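Local atomic coordinates of acyl-CoA N-acyltransferases (NAT) superfamily protein (Arabidopsis thaliana, PDB entry 6TH0), a protein that probably transfers the acetyl group of acetyl-CoA to the N-terminal methionine of transmembrane proteins and to protein lysines, through its GNAT-fold domain. Residues A[114-119]-A[144-149]. Sequence-based numbering, arbitrary orientation.
Sequences ALINEV and IRLYKR. With ACO (acetyl coenzyme *a), chain C.
Ile116 lays its CD1 methyl over one face of the Tyr147 ring, where the helix that follows the fourth strand of the GNAT fold meets the one that follows the fifth. Ile116 CD1 stands 3.4 Å from Tyr147 CE1. With CG1 anti to its own carbonyl carbon (chi1 -64°), Ile116 sends that branch across the gap, so that the two side chains cross at a slant. The same methyl meets Leu146 tip to tip, Ile116 CD1 lying 3.7 Å from Leu146 CD2. No hydrogen bond links 114-119 to 144-149; between these segments the end of Ile116 makes the contact, and both helices also send side chains onto strands 93-102 and 129-137.

Tyr147 illustrates how such a contact can border a cofactor site. The acetyl-CoA sulfur lies at the ring's edge, with S1P 4.1 Å from Tyr147 CE2, while Phe152 packs edge-to-face with the ring. An alanine in place of Tyr147 would probably open a gap beside the Ile116 methyl and take the ring edge away from the thioester sulfur.

On the same helix, two arginines reach the cofactor's 3'-phosphate. Arg145 meets it edge-on, NE donating to O9A at 3.0 Å in an almost straight bond (172°) and NH1 to O7A at 3.1 Å, a two-point grip that is likely to fix the rotation of the guanidinium and partly offset the phosphate charge. Arg149 NH2 is modelled so close to O9A that the bond's length is doubtful; its guanidinium has the carbonyl oxygen of Arg145 over one face and the ribose hydroxyl O2B over the other, toward its rim.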
loop_
_atom_site.group_PDB
_atom_site.type_symbol
_atom_site.label_atom_id
_atom_site.label_comp_id
_atom_site.label_asym_id
_atom_site.label_seq_id
_atom_site.Cartn_x
_atom_site.Cartn_y
_atom_site.Cartn_z
ATOM N N ALA A 114 -0.037 2.326 11.085
ATOM C CA ALA A 114 0.033 3.768 10.855
ATOM C C ALA A 114 0.239 4.088 9.379
ATOM O O ALA A 114 -0.346 5.045 8.857
ATOM C CB ALA A 114 1.138 4.393 11.701
ATOM N N LEU A 115 1.043 3.287 8.686
ATOM C CA LEU A 115 1.258 3.524 7.260
ATOM C C LEU A 115 -0.049 3.385 6.483
ATOM O O LEU A 115 -0.391 4.239 5.654
ATOM C CB LEU A 115 2.329 2.561 6.727
ATOM C CG LEU A 115 3.781 2.893 7.102
ATOM C CD1 LEU A 115 4.695 1.696 6.847
ATOM C CD2 LEU A 115 4.306 4.126 6.355
ATOM N N ILE A 116 -0.803 2.317 6.743
ATOM C CA ILE A 116 -2.108 2.167 6.103
ATOM C C ILE A 116 -3.008 3.342 6.450
ATOM O O ILE A 116 -3.707 3.892 5.584
ATOM C CB ILE A 116 -2.745 0.832 6.515
ATOM C CG1 ILE A 116 -1.897 -0.333 6.005
ATOM C CG2 ILE A 116 -4.156 0.739 5.980
ATOM C CD1 ILE A 116 -2.260 -1.656 6.716
ATOM N N ASN A 117 -2.987 3.767 7.716
ATOM C CA ASN A 117 -3.789 4.912 8.127
ATOM C C ASN A 117 -3.494 6.132 7.255
ATOM O O ASN A 117 -4.410 6.876 6.869
ATOM C CB ASN A 117 -3.520 5.208 9.604
ATOM C CG ASN A 117 -4.420 6.273 10.155
ATOM O OD1 ASN A 117 -5.619 6.273 9.897
ATOM N ND2 ASN A 117 -3.851 7.196 10.921
ATOM N N GLU A 118 -2.217 6.352 6.930
ATOM C CA GLU A 118 -1.856 7.461 6.049
ATOM C C GLU A 118 -2.558 7.348 4.703
ATOM O O GLU A 118 -3.036 8.349 4.158
ATOM C CB GLU A 118 -0.340 7.504 5.847
ATOM C CG GLU A 118 0.450 7.824 7.107
ATOM C CD GLU A 118 0.151 9.209 7.642
ATOM O OE1 GLU A 118 -0.227 10.076 6.835
ATOM O OE2 GLU A 118 0.275 9.428 8.867
ATOM N N VAL A 119 -2.644 6.135 4.157
ATOM C CA VAL A 119 -3.286 5.960 2.860
ATOM C C VAL A 119 -4.785 6.235 2.956
ATOM O O VAL A 119 -5.363 6.901 2.092
ATOM C CB VAL A 119 -3.015 4.547 2.318
ATOM C CG1 VAL A 119 -3.701 4.370 0.975
ATOM C CG2 VAL A 119 -1.493 4.288 2.197
ATOM N N ILE A 144 -3.441 -10.366 6.587
ATOM C CA ILE A 144 -4.898 -10.482 6.707
ATOM C C ILE A 144 -5.384 -9.888 8.028
ATOM O O ILE A 144 -6.335 -9.098 8.055
ATOM C CB ILE A 144 -5.330 -11.950 6.550
ATOM C CG1 ILE A 144 -5.010 -12.438 5.129
ATOM C CG2 ILE A 144 -6.803 -12.142 6.935
ATOM C CD1 ILE A 144 -5.206 -13.940 4.949
ATOM N N ARG A 145 -4.753 -10.266 9.151
ATOM C CA ARG A 145 -5.165 -9.719 10.446
ATOM C C ARG A 145 -5.013 -8.201 10.493
ATOM O O ARG A 145 -5.823 -7.503 11.122
ATOM C CB ARG A 145 -4.370 -10.367 11.585
ATOM C CG ARG A 145 -4.613 -11.860 11.747
ATOM C CD ARG A 145 -4.068 -12.422 13.072
ATOM N NE ARG A 145 -2.634 -12.184 13.248
ATOM C CZ ARG A 145 -1.676 -13.023 12.851
ATOM N NH1 ARG A 145 -0.398 -12.722 13.056
ATOM N NH2 ARG A 145 -1.989 -14.158 12.238
ATOM N N LEU A 146 -3.950 -7.679 9.881
ATOM C CA LEU A 146 -3.691 -6.239 9.887
ATOM C C LEU A 146 -4.788 -5.474 9.155
ATOM O O LEU A 146 -5.317 -4.472 9.652
ATOM C CB LEU A 146 -2.325 -5.962 9.244
ATOM C CG LEU A 146 -1.892 -4.509 9.027
ATOM C CD1 LEU A 146 -1.816 -3.770 10.343
ATOM C CD2 LEU A 146 -0.536 -4.460 8.294
ATOM N N TYR A 147 -5.125 -5.910 7.953
ATOM C CA TYR A 147 -6.120 -5.150 7.204
ATOM C C TYR A 147 -7.498 -5.289 7.836
ATOM O O TYR A 147 -8.258 -4.312 7.902
ATOM C CB TYR A 147 -6.089 -5.573 5.738
ATOM C CG TYR A 147 -4.936 -4.914 4.995
ATOM C CD1 TYR A 147 -4.977 -3.563 4.667
ATOM C CD2 TYR A 147 -3.786 -5.625 4.664
ATOM C CE1 TYR A 147 -3.936 -2.951 4.010
ATOM C CE2 TYR A 147 -2.738 -5.018 4.012
ATOM C CZ TYR A 147 -2.814 -3.678 3.693
ATOM O OH TYR A 147 -1.784 -3.063 3.033
ATOM N N LYS A 148 -7.825 -6.481 8.347
ATOM C CA LYS A 148 -9.069 -6.651 9.098
ATOM C C LYS A 148 -9.113 -5.719 10.309
ATOM O O LYS A 148 -10.155 -5.120 10.611
ATOM C CB LYS A 148 -9.226 -8.111 9.525
ATOM C CG LYS A 148 -10.565 -8.425 10.145
ATOM C CD LYS A 148 -10.737 -9.926 10.355
ATOM C CE LYS A 148 -11.954 -10.227 11.216
ATOM N NZ LYS A 148 -11.808 -9.714 12.611
ATOM N N ARG A 149 -7.979 -5.563 10.997
ATOM C CA ARG A 149 -7.917 -4.697 12.167
ATOM C C ARG A 149 -8.183 -3.248 11.788
ATOM O O ARG A 149 -8.741 -2.484 12.588
ATOM C CB ARG A 149 -6.527 -4.794 12.795
ATOM C CG ARG A 149 -6.350 -4.100 14.127
ATOM C CD ARG A 149 -4.937 -4.338 14.661
ATOM N NE ARG A 149 -4.610 -5.756 14.824
ATOM C CZ ARG A 149 -3.640 -6.390 14.168
ATOM N NH1 ARG A 149 -2.882 -5.745 13.287
ATOM N NH2 ARG A 149 -3.426 -7.678 14.396
HETATM N N1A ACO C . 2.817 -4.159 21.469
HETATM C C2A ACO C . 2.687 -5.459 21.036
HETATM N N3A ACO C . 2.203 -5.963 19.887
HETATM C C4A ACO C . 1.779 -4.960 19.024
HETATM C C5A ACO C . 1.851 -3.564 19.329
HETATM C C6A ACO C . 2.385 -3.208 20.583
HETATM N N6A ACO C . 2.481 -1.886 20.932
HETATM N N7A ACO C . 1.356 -2.787 18.274
HETATM C C8A ACO C . 0.991 -3.698 17.348
HETATM N N9A ACO C . 1.221 -5.014 17.751
HETATM C C1B ACO C . 0.937 -6.243 17.009
HETATM C C2B ACO C . -0.420 -6.193 16.168
HETATM O O2B ACO C . -1.482 -6.462 16.984
HETATM C C3B ACO C . -0.024 -7.457 15.268
HETATM O O3B ACO C . -0.147 -8.510 16.092
HETATM P P3B ACO C . -0.653 -10.048 15.220
HETATM O O7A ACO C . 0.673 -10.281 14.544
HETATM O O8A ACO C . -1.029 -10.993 16.349
HETATM O O9A ACO C . -1.746 -9.500 14.333
HETATM C C4B ACO C . 1.471 -7.152 14.914
HETATM O O4B ACO C . 2.036 -6.472 16.082
HETATM C C5B ACO C . 1.601 -6.327 13.620
HETATM O O5B ACO C . 0.837 -5.163 13.674
HETATM P P1A ACO C . 1.765 -3.900 13.161
HETATM O O1A ACO C . 2.923 -3.732 14.073
HETATM O O2A ACO C . 0.831 -2.760 12.863
HETATM O O3A ACO C . 2.449 -4.247 11.650
HETATM P P2A ACO C . 4.036 -4.315 11.602
HETATM O O4A ACO C . 4.665 -2.970 11.632
HETATM O O5A ACO C . 4.634 -5.443 12.400
HETATM O O6A ACO C . 4.354 -4.789 9.962
HETATM C CBP ACO C . 3.829 -6.154 8.051
HETATM C CCP ACO C . 3.378 -5.655 9.492
HETATM C CDP ACO C . 3.764 -4.964 7.123
HETATM C CEP ACO C . 2.902 -7.269 7.561
HETATM C CAP ACO C . 5.284 -6.661 8.236
HETATM O OAP ACO C . 5.309 -7.900 8.939
HETATM C C9P ACO C . 6.045 -6.887 6.932
HETATM O O9P ACO C . 6.759 -6.019 6.480
HETATM N N8P ACO C . 5.963 -8.124 6.326
HETATM C C7P ACO C . 6.688 -8.424 5.047
HETATM C C6P ACO C . 6.132 -7.609 3.917
HETATM C C5P ACO C . 4.721 -8.041 3.722
HETATM O O5P ACO C . 4.316 -9.186 3.849
HETATM N N4P ACO C . 3.826 -7.047 3.379
HETATM C C3P ACO C . 2.441 -7.482 3.212
HETATM C C2P ACO C . 1.763 -6.611 2.217
HETATM S S1P ACO C . 0.020 -7.229 2.025
HETATM C C ACO C . 0.359 -8.396 0.708
HETATM O O ACO C . 0.371 -9.591 0.880
HETATM C CH3 ACO C . 0.681 -7.846 -0.583
#